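Local structure of conserved hypothetical protein (Streptococcus pneumoniae, 2GK4) at residues Gly29-Ile34 with Glu217-Leu222; Leu88-Ala93 with Lys143-Val148; Asp173-Ser178 with Asp185-Asn190; His200-Val205 with Gln211-Lys216. The protein is of unknown function in detail but is a DNA/pantothenate metabolism flavoprotein with a Rossmann-like domain that probably acts in coenzyme A biosynthesis. One frame throughout, in Å; residues are numbered along the deposited sequence. Where two conformers were deposited one is given.

Contact 1 of 4, residues Gly29-Ile34 with Glu217-Leu222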
loop_
_atom_site.group_PDB
_atom_site.type_symbol
_atom_site.label_atom_id
_atom_site.label_comp_id
_atom_site.label_asym_id
_atom_site.label_seq_id
_atom_site.Cartn_x
_atom_site.Cartn_y
_atom_site.Cartn_z
ATOM N N GLY A 29 -3.368 10.452 7.022
ATOM C CA GLY A 29 -4.366 11.534 7.038
ATOM C C GLY A 29 -4.869 11.924 8.430
ATOM O O GLY A 29 -6.005 12.373 8.577
ATOM N N HIS A 30 -4.027 11.769 9.453
ATOM C CA HIS A 30 -4.404 12.209 10.808
ATOM C C HIS A 30 -4.841 13.675 10.868
ATOM O O HIS A 30 -5.811 14.019 11.524
ATOM C CB HIS A 30 -3.280 11.948 11.812
ATOM C CG HIS A 30 -3.691 12.110 13.245
ATOM N ND1 HIS A 30 -2.808 12.503 14.228
ATOM C CD2 HIS A 30 -4.887 11.932 13.868
ATOM C CE1 HIS A 30 -3.435 12.557 15.391
ATOM N NE2 HIS A 30 -4.697 12.216 15.203
ATOM N N LEU A 31 -4.118 14.550 10.193
ATOM C CA LEU A 31 -4.474 15.962 10.247
ATOM C C LEU A 31 -5.829 16.220 9.579
ATOM O O LEU A 31 -6.673 16.925 10.141
ATOM C CB LEU A 31 -3.368 16.780 9.640
ATOM C CG LEU A 31 -3.557 18.295 9.659
ATOM C CD1 LEU A 31 -3.789 18.866 11.065
ATOM C CD2 LEU A 31 -2.307 18.893 9.029
ATOM N N GLY A 32 -6.063 15.574 8.435
ATOM C CA GLY A 32 -7.368 15.605 7.778
ATOM C C GLY A 32 -8.514 15.199 8.694
ATOM O O GLY A 32 -9.580 15.829 8.697
ATOM N N LYS A 33 -8.289 14.140 9.470
ATOM C CA LYS A 33 -9.277 13.668 10.430
ATOM C C LYS A 33 -9.594 14.738 11.463
ATOM O O LYS A 33 -10.762 15.005 11.730
ATOM C CB LYS A 33 -8.788 12.375 11.110
ATOM C CG LYS A 33 -9.695 11.891 12.260
ATOM C CD LYS A 33 -9.134 10.600 12.822
ATOM C CE LYS A 33 -10.041 10.022 13.864
ATOM N NZ LYS A 33 -9.871 10.766 15.155
ATOM N N ILE A 34 -8.566 15.381 12.022
ATOM C CA ILE A 34 -8.782 16.385 13.085
ATOM C C ILE A 34 -9.482 17.616 12.518
ATOM O O ILE A 34 -10.396 18.171 13.145
ATOM C CB ILE A 34 -7.456 16.790 13.777
ATOM C CG1 ILE A 34 -6.831 15.575 14.504
ATOM C CG2 ILE A 34 -7.698 17.917 14.809
ATOM C CD1 ILE A 34 -5.421 15.862 15.054
ATOM N N GLU A 217 -3.952 20.568 16.618
ATOM C CA GLU A 217 -5.176 21.176 17.133
ATOM C C GLU A 217 -5.207 22.659 16.755
ATOM O O GLU A 217 -6.251 23.178 16.340
ATOM C CB GLU A 217 -5.275 20.971 18.649
ATOM C CG GLU A 217 -5.446 19.489 19.063
ATOM C CD GLU A 217 -4.189 18.618 18.851
ATOM O OE1 GLU A 217 -3.039 19.109 18.996
ATOM O OE2 GLU A 217 -4.363 17.417 18.551
ATOM N N GLU A 218 -4.055 23.325 16.856
ATOM C CA GLU A 218 -3.967 24.743 16.490
ATOM C C GLU A 218 -4.204 24.931 15.001
ATOM O O GLU A 218 -4.820 25.933 14.599
ATOM C CB GLU A 218 -2.606 25.335 16.856
ATOM C CG GLU A 218 -2.548 25.984 18.238
ATOM C CD GLU A 218 -1.125 26.376 18.667
ATOM O OE1 GLU A 218 -0.304 26.801 17.813
ATOM O OE2 GLU A 218 -0.833 26.263 19.882
ATOM N N ILE A 219 -3.708 23.986 14.187
ATOM C CA ILE A 219 -3.975 24.014 12.733
ATOM C C ILE A 219 -5.479 24.000 12.492
ATOM O O ILE A 219 -6.025 24.874 11.785
ATOM C CB ILE A 219 -3.264 22.850 11.958
ATOM C CG1 ILE A 219 -1.741 23.000 12.055
ATOM C CG2 ILE A 219 -3.710 22.804 10.470
ATOM C CD1 ILE A 219 -0.930 21.719 11.616
ATOM N N ALA A 220 -6.146 23.005 13.090
ATOM C CA ALA A 220 -7.606 22.889 12.953
ATOM C C ALA A 220 -8.386 24.114 13.426
ATOM O O ALA A 220 -9.308 24.567 12.720
ATOM C CB ALA A 220 -8.139 21.575 13.602
ATOM N N GLU A 221 -7.984 24.654 14.574
ATOM C CA GLU A 221 -8.662 25.780 15.194
ATOM C C GLU A 221 -8.559 27.047 14.334
ATOM O O GLU A 221 -9.543 27.755 14.124
ATOM C CB GLU A 221 -8.125 25.982 16.631
ATOM C CG GLU A 221 -8.451 24.780 17.551
ATOM C CD GLU A 221 -7.673 24.731 18.873
ATOM O OE1 GLU A 221 -6.673 25.460 19.036
ATOM O OE2 GLU A 221 -8.079 23.947 19.766
ATOM N N LEU A 222 -7.363 27.299 13.809
ATOM C CA LEU A 222 -7.106 28.430 12.927
ATOM C C LEU A 222 -7.854 28.283 11.595
ATOM O O LEU A 222 -8.462 29.244 11.096
ATOM C CB LEU A 222 -5.598 28.638 12.714
ATOM C CG LEU A 222 -5.227 29.889 11.890
ATOM C CD1 LEU A 222 -5.846 31.148 12.469
ATOM C CD2 LEU A 222 -3.709 30.040 11.776
#
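L31 and I219 carry the closely packed part of this helix-helix contact. Their side chains cross at about a right angle, L31 CD1 lying 4.0 Å from I219 CG2, and both methyls of L31 also come against I219 CD1. With chi1 of L31 at -178°, CG is swung away from the backbone N, and from there the two methyls extend to the second helix. One turn on, I34 CG2 meets A220 CB at 3.9 Å. A methyl is all that A220 presents here, where the CA atoms of I34 and A220 are 6.6 Å apart. Helices 30-41 and 216-228 run in broadly the same sense, their short segments crossing at -45° with axes 9.7 Å apart, and both belong to the helical layers of an alpha-beta-alpha sandwich. I219 also reaches A202 and F204 of the sheet. The E217 side is looser and exposed to solvent: its chain bends back at chi2 (71°), bringing OE2 to 4.0 Å from I34 CD1 without any hydrogen bond across the segments. The same I34 CD1 also lies over one face of the H30 ring, offset toward the rim.

Contact 2 of 4, residues Leu88-Ala93 with Lys143-Val148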
loop_
_atom_site.group_PDB
_atom_site.type_symbol
_atom_site.label_atom_id
_atom_site.label_comp_id
_atom_site.label_asym_id
_atom_site.label_seq_id
_atom_site.Cartn_x
_atom_site.Cartn_y
_atom_site.Cartn_z
ATOM N N LEU A 88 -12.663 24.079 -0.245
ATOM C CA LEU A 88 -11.907 22.808 -0.408
ATOM C C LEU A 88 -10.639 22.865 0.469
ATOM O O LEU A 88 -9.808 23.755 0.320
ATOM C CB LEU A 88 -11.531 22.561 -1.889
ATOM C CG LEU A 88 -10.507 21.439 -2.123
ATOM C CD1 LEU A 88 -11.033 20.066 -1.581
ATOM C CD2 LEU A 88 -10.185 21.331 -3.609
ATOM N N ILE A 89 -10.504 21.888 1.363
ATOM C CA ILE A 89 -9.311 21.724 2.151
ATOM C C ILE A 89 -8.631 20.480 1.659
ATOM O O ILE A 89 -9.051 19.366 1.968
ATOM C CB ILE A 89 -9.609 21.642 3.680
ATOM C CG1 ILE A 89 -10.350 22.877 4.130
ATOM C CG2 ILE A 89 -8.303 21.389 4.461
ATOM C CD1 ILE A 89 -10.887 22.766 5.608
ATOM N N HIS A 90 -7.611 20.691 0.831
ATOM C CA HIS A 90 -6.955 19.585 0.160
ATOM C C HIS A 90 -5.738 19.109 0.945
ATOM O O HIS A 90 -4.636 19.684 0.822
ATOM C CB HIS A 90 -6.562 19.974 -1.277
ATOM C CG HIS A 90 -5.961 18.833 -2.033
ATOM N ND1 HIS A 90 -4.776 18.931 -2.734
ATOM C CD2 HIS A 90 -6.360 17.544 -2.137
ATOM C CE1 HIS A 90 -4.500 17.757 -3.282
ATOM N NE2 HIS A 90 -5.442 16.899 -2.923
ATOM N N SER A 91 -5.918 18.070 1.752
ATOM C CA SER A 91 -4.792 17.555 2.513
ATOM C C SER A 91 -4.288 16.180 2.101
ATOM O O SER A 91 -3.278 15.688 2.654
ATOM C CB SER A 91 -5.090 17.615 4.021
ATOM O OG SER A 91 -5.786 16.468 4.455
HETATM N N MSE A 92 -4.981 15.532 1.169
HETATM C CA MSE A 92 -4.550 14.212 0.693
HETATM C C MSE A 92 -3.156 14.321 0.040
HETATM O O MSE A 92 -2.859 15.314 -0.627
HETATM C CB MSE A 92 -5.559 13.663 -0.335
HETATM C CG MSE A 92 -5.224 12.240 -0.818
HETATM SE SE MSE A 92 -6.483 11.703 -2.200
HETATM C CE MSE A 92 -8.110 11.577 -1.064
ATOM N N ALA A 93 -2.311 13.313 0.244
ATOM C CA ALA A 93 -1.037 13.207 -0.468
ATOM C C ALA A 93 -1.352 12.563 -1.830
ATOM O O ALA A 93 -1.753 11.383 -1.906
ATOM C CB ALA A 93 -0.071 12.322 0.314
ATOM N N LYS A 143 -2.689 16.854 -13.775
ATOM C CA LYS A 143 -2.910 17.980 -12.879
ATOM C C LYS A 143 -4.359 17.884 -12.404
ATOM O O LYS A 143 -5.236 17.418 -13.145
ATOM C CB LYS A 143 -2.597 19.340 -13.540
ATOM C CG LYS A 143 -3.315 19.635 -14.849
ATOM C CD LYS A 143 -3.058 21.084 -15.301
ATOM C CE LYS A 143 -4.204 22.020 -14.880
ATOM N NZ LYS A 143 -4.005 23.468 -15.225
ATOM N N ILE A 144 -4.586 18.248 -11.146
ATOM C CA ILE A 144 -5.915 18.199 -10.546
ATOM C C ILE A 144 -6.193 19.496 -9.798
ATOM O O ILE A 144 -7.122 20.223 -10.126
ATOM C CB ILE A 144 -6.094 16.980 -9.573
ATOM C CG1 ILE A 144 -5.990 15.661 -10.328
ATOM C CG2 ILE A 144 -7.461 17.027 -8.872
ATOM C CD1 ILE A 144 -5.954 14.382 -9.413
ATOM N N ILE A 145 -5.404 19.768 -8.762
ATOM C CA ILE A 145 -5.677 20.943 -7.926
ATOM C C ILE A 145 -5.661 22.244 -8.724
ATOM O O ILE A 145 -6.476 23.152 -8.476
ATOM C CB ILE A 145 -4.772 20.943 -6.706
ATOM C CG1 ILE A 145 -5.017 19.622 -5.946
ATOM C CG2 ILE A 145 -5.039 22.148 -5.758
ATOM C CD1 ILE A 145 -6.517 19.406 -5.507
ATOM N N SER A 146 -4.784 22.329 -9.722
ATOM C CA SER A 146 -4.753 23.543 -10.556
ATOM C C SER A 146 -6.019 23.732 -11.397
ATOM O O SER A 146 -6.227 24.813 -11.976
ATOM C CB SER A 146 -3.497 23.568 -11.424
ATOM O OG SER A 146 -3.556 22.574 -12.430
ATOM N N LEU A 147 -6.876 22.699 -11.469
ATOM C CA LEU A 147 -8.177 22.793 -12.151
ATOM C C LEU A 147 -9.313 23.244 -11.247
ATOM O O LEU A 147 -10.391 23.593 -11.729
ATOM C CB LEU A 147 -8.581 21.442 -12.765
ATOM C CG LEU A 147 -7.594 20.915 -13.810
ATOM C CD1 LEU A 147 -8.056 19.591 -14.364
ATOM C CD2 LEU A 147 -7.475 21.947 -14.918
ATOM N N VAL A 148 -9.085 23.214 -9.937
ATOM C CA VAL A 148 -10.170 23.470 -9.000
ATOM C C VAL A 148 -10.857 24.804 -9.248
ATOM O O VAL A 148 -12.094 24.879 -9.322
ATOM C CB VAL A 148 -9.683 23.351 -7.535
ATOM C CG1 VAL A 148 -10.689 24.029 -6.586
ATOM C CG2 VAL A 148 -9.485 21.881 -7.177
#
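The side chain of I145 reaches across to H90 and covers one face of its imidazole ring. Followed outward from CB, its longer branch leaves beside the backbone N (chi1 -58°), and CG1 comes to 3.3 Å from H90 CE1, with ND1 of the same ring equally near. A second turn, chi2 -58°, folds the tip over the ring. There CD1 stands 3.4 Å from the centroid of the H90 ring and only 15° off its normal, which identifies a CH-pi contact over the centre of the face. CD1 thus meets all five ring atoms, whereas CG1 lies toward the ND1-CE1 side. The ring is presented from its own strand by a first torsion that carries CG away from the backbone N and toward the helix.

Two residues earlier on the strand, and about one helical turn later on the helix, L88 and V148 form a purely aliphatic pair: L88 CD2 is 3.7 Å from V148 CG2, with CG1 of the same valine slightly farther off. No hydrogen bond joins the two segments, so the evidence points to side-chain packing alone.

Strand 87-90 is an inner strand of the mixed sheet, bonded through its backbone to strands 5-9 and 156-163. Helix 145-151 packs against it, L88 and V148 both touching I155 in the loop leading to strand 156-163, while I144 turns to L74, L75 and M78 of helix 71-81.

Contact 3 of 4, residues Asp173-Ser178 with Asp185-Asn190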
loop_
_atom_site.group_PDB
_atom_site.type_symbol
_atom_site.label_atom_id
_atom_site.label_comp_id
_atom_site.label_asym_id
_atom_site.label_seq_id
_atom_site.Cartn_x
_atom_site.Cartn_y
_atom_site.Cartn_z
ATOM N N ASP A 173 8.612 30.372 0.388
ATOM C CA ASP A 173 8.903 30.565 -1.042
ATOM C C ASP A 173 8.155 29.528 -1.881
ATOM O O ASP A 173 7.390 29.885 -2.796
ATOM C CB ASP A 173 10.436 30.509 -1.244
ATOM C CG ASP A 173 10.898 30.391 -2.725
ATOM O OD1 ASP A 173 10.100 30.256 -3.666
ATOM O OD2 ASP A 173 12.136 30.390 -2.941
ATOM N N ILE A 174 8.354 28.258 -1.551
ATOM C CA ILE A 174 7.675 27.157 -2.259
ATOM C C ILE A 174 6.135 27.198 -2.123
ATOM O O ILE A 174 5.402 26.985 -3.113
ATOM C CB ILE A 174 8.224 25.793 -1.799
ATOM C CG1 ILE A 174 9.745 25.713 -2.045
ATOM C CG2 ILE A 174 7.446 24.595 -2.463
ATOM C CD1 ILE A 174 10.187 25.836 -3.527
ATOM N N ALA A 175 5.646 27.448 -0.910
ATOM C CA ALA A 175 4.203 27.596 -0.690
ATOM C C ALA A 175 3.604 28.723 -1.523
ATOM O O ALA A 175 2.525 28.555 -2.110
ATOM C CB ALA A 175 3.890 27.792 0.800
ATOM N N ARG A 176 4.289 29.868 -1.606
ATOM C CA ARG A 176 3.775 30.978 -2.408
ATOM C C ARG A 176 3.721 30.700 -3.902
ATOM O O ARG A 176 2.791 31.131 -4.576
ATOM C CB ARG A 176 4.542 32.260 -2.123
ATOM C CG ARG A 176 4.036 32.863 -0.834
ATOM C CD ARG A 176 4.592 34.195 -0.532
ATOM N NE ARG A 176 3.890 34.694 0.640
ATOM C CZ ARG A 176 4.413 35.471 1.573
ATOM N NH1 ARG A 176 3.639 35.847 2.590
ATOM N NH2 ARG A 176 5.675 35.898 1.489
ATOM N N LYS A 177 4.706 29.968 -4.400
ATOM C CA LYS A 177 4.710 29.535 -5.787
ATOM C C LYS A 177 3.473 28.670 -6.058
ATOM O O LYS A 177 2.811 28.828 -7.084
ATOM C CB LYS A 177 6.003 28.782 -6.090
ATOM C CG LYS A 177 7.256 29.701 -6.215
ATOM C CD LYS A 177 8.470 28.859 -6.593
ATOM C CE LYS A 177 9.778 29.670 -6.549
ATOM N NZ LYS A 177 9.621 31.049 -7.055
ATOM N N SER A 178 3.161 27.786 -5.109
ATOM C CA SER A 178 1.981 26.920 -5.156
ATOM C C SER A 178 0.670 27.708 -5.069
ATOM O O SER A 178 -0.296 27.420 -5.790
ATOM C CB SER A 178 2.062 25.886 -4.031
ATOM O OG SER A 178 0.874 25.115 -3.980
ATOM N N ASP A 185 -6.024 30.057 -2.060
ATOM C CA ASP A 185 -6.288 31.145 -1.192
ATOM C C ASP A 185 -5.276 31.113 -0.018
ATOM O O ASP A 185 -4.778 32.144 0.451
ATOM C CB ASP A 185 -7.738 30.990 -0.775
ATOM C CG ASP A 185 -8.720 31.279 -1.942
ATOM O OD1 ASP A 185 -9.020 30.411 -2.866
ATOM O OD2 ASP A 185 -9.184 32.430 -1.928
ATOM N N LEU A 186 -4.915 29.897 0.369
ATOM C CA LEU A 186 -4.130 29.622 1.549
ATOM C C LEU A 186 -3.398 28.329 1.290
ATOM O O LEU A 186 -3.999 27.369 0.796
ATOM C CB LEU A 186 -5.046 29.451 2.762
ATOM C CG LEU A 186 -4.436 28.890 4.050
ATOM C CD1 LEU A 186 -3.360 29.883 4.586
ATOM C CD2 LEU A 186 -5.549 28.676 5.116
ATOM N N ILE A 187 -2.097 28.314 1.599
ATOM C CA ILE A 187 -1.327 27.067 1.626
ATOM C C ILE A 187 -0.742 26.881 3.023
ATOM O O ILE A 187 -0.017 27.752 3.537
ATOM C CB ILE A 187 -0.157 27.053 0.575
ATOM C CG1 ILE A 187 -0.655 27.083 -0.882
ATOM C CG2 ILE A 187 0.707 25.839 0.750
ATOM C CD1 ILE A 187 -1.509 25.893 -1.304
ATOM N N ILE A 188 -1.036 25.739 3.633
ATOM C CA ILE A 188 -0.496 25.399 4.941
ATOM C C ILE A 188 0.786 24.589 4.712
ATOM O O ILE A 188 0.751 23.415 4.271
ATOM C CB ILE A 188 -1.542 24.678 5.792
ATOM C CG1 ILE A 188 -2.764 25.599 6.005
ATOM C CG2 ILE A 188 -0.952 24.191 7.151
ATOM C CD1 ILE A 188 -3.945 24.908 6.604
ATOM N N ALA A 189 1.912 25.238 4.964
ATOM C CA ALA A 189 3.217 24.655 4.671
ATOM C C ALA A 189 3.808 24.042 5.943
ATOM O O ALA A 189 3.636 24.585 7.028
ATOM C CB ALA A 189 4.160 25.712 4.097
ATOM N N ASN A 190 4.467 22.906 5.800
ATOM C CA ASN A 190 5.077 22.243 6.944
ATOM C C ASN A 190 6.271 21.399 6.544
ATOM O O ASN A 190 6.415 21.035 5.369
ATOM C CB ASN A 190 4.034 21.480 7.771
ATOM C CG ASN A 190 3.279 20.362 6.981
ATOM O OD1 ASN A 190 2.866 19.384 7.596
ATOM N ND2 ASN A 190 3.045 20.531 5.687
#
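A175 and I187 face each other across the helix-strand interface, each with its CB directed at the opposing segment. I187 spreads its two branches over A175, one on the methyl and one on the carbonyl oxygen. CG2, placed away from the backbone N, meets A175 CB at 3.7 Å, while CG1 takes the other direction (chi1 -65°) and lies 3.7 Å from the carbonyl oxygen A175 O. The end of that second branch continues toward the next helical turn, where I187 CD1 is 3.7 Å from S178 OG. This last approach is a van der Waals contact, since OG cannot hydrogen-bond to a methyl.

A189, two residues along the strand and on the same sheet face as I187, meets the A175 methyl from a second direction: the two CB atoms are 3.9 Å apart. A175 CB is therefore met by I187 and A189 together. The alanine at 175 is consistent with the close approach, seen in the 6.0 Å between the CA atoms of A175 and I187 and the 8.3 Å between the segment axes. All four touching residues are buried.

Helix and strand run nearly antiparallel, at 151°, as expected within the beta-alpha-beta unit formed by strand 156-163, helix 168-182 and strand 186-191. The strand lies between 156-163 and 202-205 in the sheet; A175 also touches V205, and on the other sheet face L186 and I188 pack on L223 of helix 216-228.

Contact 4 of 4, residues His200-Val205 with Gln211-Lys216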
loop_
_atom_site.group_PDB
_atom_site.type_symbol
_atom_site.label_atom_id
_atom_site.label_comp_id
_atom_site.label_asym_id
_atom_site.label_seq_id
_atom_site.Cartn_x
_atom_site.Cartn_y
_atom_site.Cartn_z
ATOM N N HIS A 200 3.311 20.101 15.835
ATOM C CA HIS A 200 3.210 20.044 14.394
ATOM C C HIS A 200 3.335 21.490 13.956
ATOM O O HIS A 200 2.341 22.194 13.874
ATOM C CB HIS A 200 1.833 19.497 13.966
ATOM C CG HIS A 200 1.751 19.114 12.519
ATOM N ND1 HIS A 200 2.210 19.916 11.492
ATOM C CD2 HIS A 200 1.254 18.004 11.930
ATOM C CE1 HIS A 200 2.007 19.310 10.335
ATOM N NE2 HIS A 200 1.435 18.145 10.573
ATOM N N ARG A 201 4.558 21.937 13.745
ATOM C CA ARG A 201 4.784 23.334 13.302
ATOM C C ARG A 201 4.224 23.486 11.898
ATOM O O ARG A 201 4.507 22.660 11.025
ATOM C CB ARG A 201 6.299 23.614 13.279
ATOM C CG ARG A 201 6.709 24.940 12.661
ATOM C CD ARG A 201 6.725 26.000 13.720
ATOM N NE ARG A 201 7.298 27.231 13.183
ATOM C CZ ARG A 201 7.165 28.416 13.774
ATOM N NH1 ARG A 201 6.477 28.498 14.910
ATOM N NH2 ARG A 201 7.685 29.510 13.197
ATOM N N ALA A 202 3.480 24.563 11.657
ATOM C CA ALA A 202 2.985 24.880 10.320
ATOM C C ALA A 202 2.873 26.376 10.117
ATOM O O ALA A 202 2.741 27.155 11.076
ATOM C CB ALA A 202 1.619 24.218 10.066
ATOM N N ILE A 203 2.957 26.766 8.860
ATOM C CA ILE A 203 2.879 28.174 8.491
ATOM C C ILE A 203 1.731 28.313 7.528
ATOM O O ILE A 203 1.724 27.689 6.460
ATOM C CB ILE A 203 4.188 28.653 7.846
ATOM C CG1 ILE A 203 5.411 28.208 8.696
ATOM C CG2 ILE A 203 4.146 30.173 7.545
ATOM C CD1 ILE A 203 6.732 28.332 7.985
ATOM N N PHE A 204 0.770 29.162 7.895
ATOM C CA PHE A 204 -0.371 29.478 7.036
ATOM C C PHE A 204 0.111 30.570 6.088
ATOM O O PHE A 204 0.325 31.717 6.507
ATOM C CB PHE A 204 -1.561 29.953 7.900
ATOM C CG PHE A 204 -2.352 28.833 8.518
ATOM C CD1 PHE A 204 -1.722 27.799 9.232
ATOM C CD2 PHE A 204 -3.749 28.836 8.423
ATOM C CE1 PHE A 204 -2.476 26.767 9.814
ATOM C CE2 PHE A 204 -4.515 27.829 9.011
ATOM C CZ PHE A 204 -3.889 26.799 9.715
ATOM N N VAL A 205 0.382 30.165 4.852
ATOM C CA VAL A 205 0.918 31.027 3.837
ATOM C C VAL A 205 -0.197 31.606 2.948
ATOM O O VAL A 205 -0.938 30.889 2.199
ATOM C CB VAL A 205 2.010 30.294 2.977
ATOM C CG1 VAL A 205 2.630 31.246 1.959
ATOM C CG2 VAL A 205 3.122 29.746 3.875
ATOM N N GLN A 211 0.950 33.286 9.066
ATOM C CA GLN A 211 0.656 33.033 10.464
ATOM C C GLN A 211 1.290 31.689 10.755
ATOM O O GLN A 211 1.451 30.881 9.855
ATOM C CB GLN A 211 -0.851 33.017 10.733
ATOM C CG GLN A 211 -1.230 32.932 12.232
ATOM C CD GLN A 211 -2.681 33.319 12.519
ATOM O OE1 GLN A 211 -3.382 33.822 11.651
ATOM N NE2 GLN A 211 -3.129 33.081 13.743
ATOM N N THR A 212 1.686 31.475 12.002
ATOM C CA THR A 212 2.282 30.199 12.401
ATOM C C THR A 212 1.526 29.553 13.523
ATOM O O THR A 212 0.903 30.234 14.345
ATOM C CB THR A 212 3.760 30.337 12.828
ATOM O OG1 THR A 212 3.839 31.232 13.954
ATOM C CG2 THR A 212 4.600 30.923 11.703
ATOM N N VAL A 213 1.592 28.224 13.562
ATOM C CA VAL A 213 0.965 27.440 14.614
ATOM C C VAL A 213 1.891 26.286 15.030
ATOM O O VAL A 213 2.823 25.924 14.310
ATOM C CB VAL A 213 -0.429 26.859 14.194
ATOM C CG1 VAL A 213 -1.474 27.964 14.012
ATOM C CG2 VAL A 213 -0.281 25.992 12.949
ATOM N N GLN A 214 1.604 25.693 16.184
ATOM C CA GLN A 214 2.522 24.751 16.800
ATOM C C GLN A 214 2.057 23.315 16.903
ATOM O O GLN A 214 2.886 22.432 17.166
ATOM C CB GLN A 214 2.885 25.235 18.211
ATOM C CG GLN A 214 3.907 26.301 18.201
ATOM C CD GLN A 214 5.175 25.870 17.485
ATOM O OE1 GLN A 214 5.649 26.577 16.616
ATOM N NE2 GLN A 214 5.699 24.683 17.817
ATOM N N THR A 215 0.742 23.107 16.770
ATOM C CA THR A 215 0.114 21.785 16.936
ATOM C C THR A 215 -0.980 21.551 15.911
ATOM O O THR A 215 -1.515 22.495 15.296
ATOM C CB THR A 215 -0.522 21.579 18.359
ATOM O OG1 THR A 215 -1.629 22.480 18.534
ATOM C CG2 THR A 215 0.487 21.824 19.463
ATOM N N LYS A 216 -1.330 20.279 15.740
ATOM C CA LYS A 216 -2.425 19.877 14.877
ATOM C C LYS A 216 -3.722 20.507 15.309
ATOM O O LYS A 216 -4.505 20.919 14.478
ATOM C CB LYS A 216 -2.583 18.345 14.905
ATOM C CG LYS A 216 -1.533 17.620 14.060
ATOM C CD LYS A 216 -1.636 16.063 14.193
ATOM C CE LYS A 216 -0.763 15.377 13.149
ATOM N NZ LYS A 216 0.710 15.749 13.314
#
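Backbone hydrogen bonds join A202 to V213 and F204 to Q211 as the two hydrogen-bonded pairs of an antiparallel hairpin. At the first, A202 N is 3.1 Å from V213 O and V213 N is 2.9 Å from A202 O; at the second, F204 N lies 2.7 Å from Q211 O. I203 and T212 form the intervening non-hydrogen-bonded pair. Beyond the regular ladder, H200 N donates to Q214 O at 2.7 Å in an almost straight bond (175°), although it approaches from above the carbonyl plane.

The polar side-chain link is R201 NH1 to Q214 OE1, also 2.7 Å. The acceptor lies near the guanidinium plane, while the guanidinium and amide planes are turned 40° apart. Bends at chi2 in both chains bring these ends together. R201 NE forms a salt bridge with E168, and Q214 NE2 is bonded to Q199. The T212 methyl packs over one face of the guanidinium, CG2 lying 3.7 Å from R201 NH2.

Among apolar contacts, V213 CG2 touches A202 CB and F204 CE1, each at 3.9 Å, on the face that I219 and L222 cover. On the opposite face, T212 CG2 lies beside I203 CG1.

Apolar groups of the A202, F204 and V213 face thus seat the hairpin on helix 216-228, while on the I203 side R201, held by E168 and Q214, probably keeps its charge compensated and its guanidinium fixed in rotation.

From the N terminus, the chain first enters contact 1 at 29-34, whose loop closes only when helix 216-228 arrives near the C terminus. The other three contacts are nested inside that long loop and follow one another in series without crossing. Contact 2 closes first, bringing helix 145-151 to the inner strand 87-90. Contact 3 then closes a short alpha-beta connection, the second half of a beta-alpha-beta unit, and contact 4 a hairpin at the sheet edge. Contacts 3 and 4 meet through neighbouring strands, 186-191 and 202-205, linked by probable hydrogen bonds from V205 N to I187 O and A189 N to I203 O. Contact 1 packs on contact 4 through I219 and V213, and on contact 2 through G32 and S91.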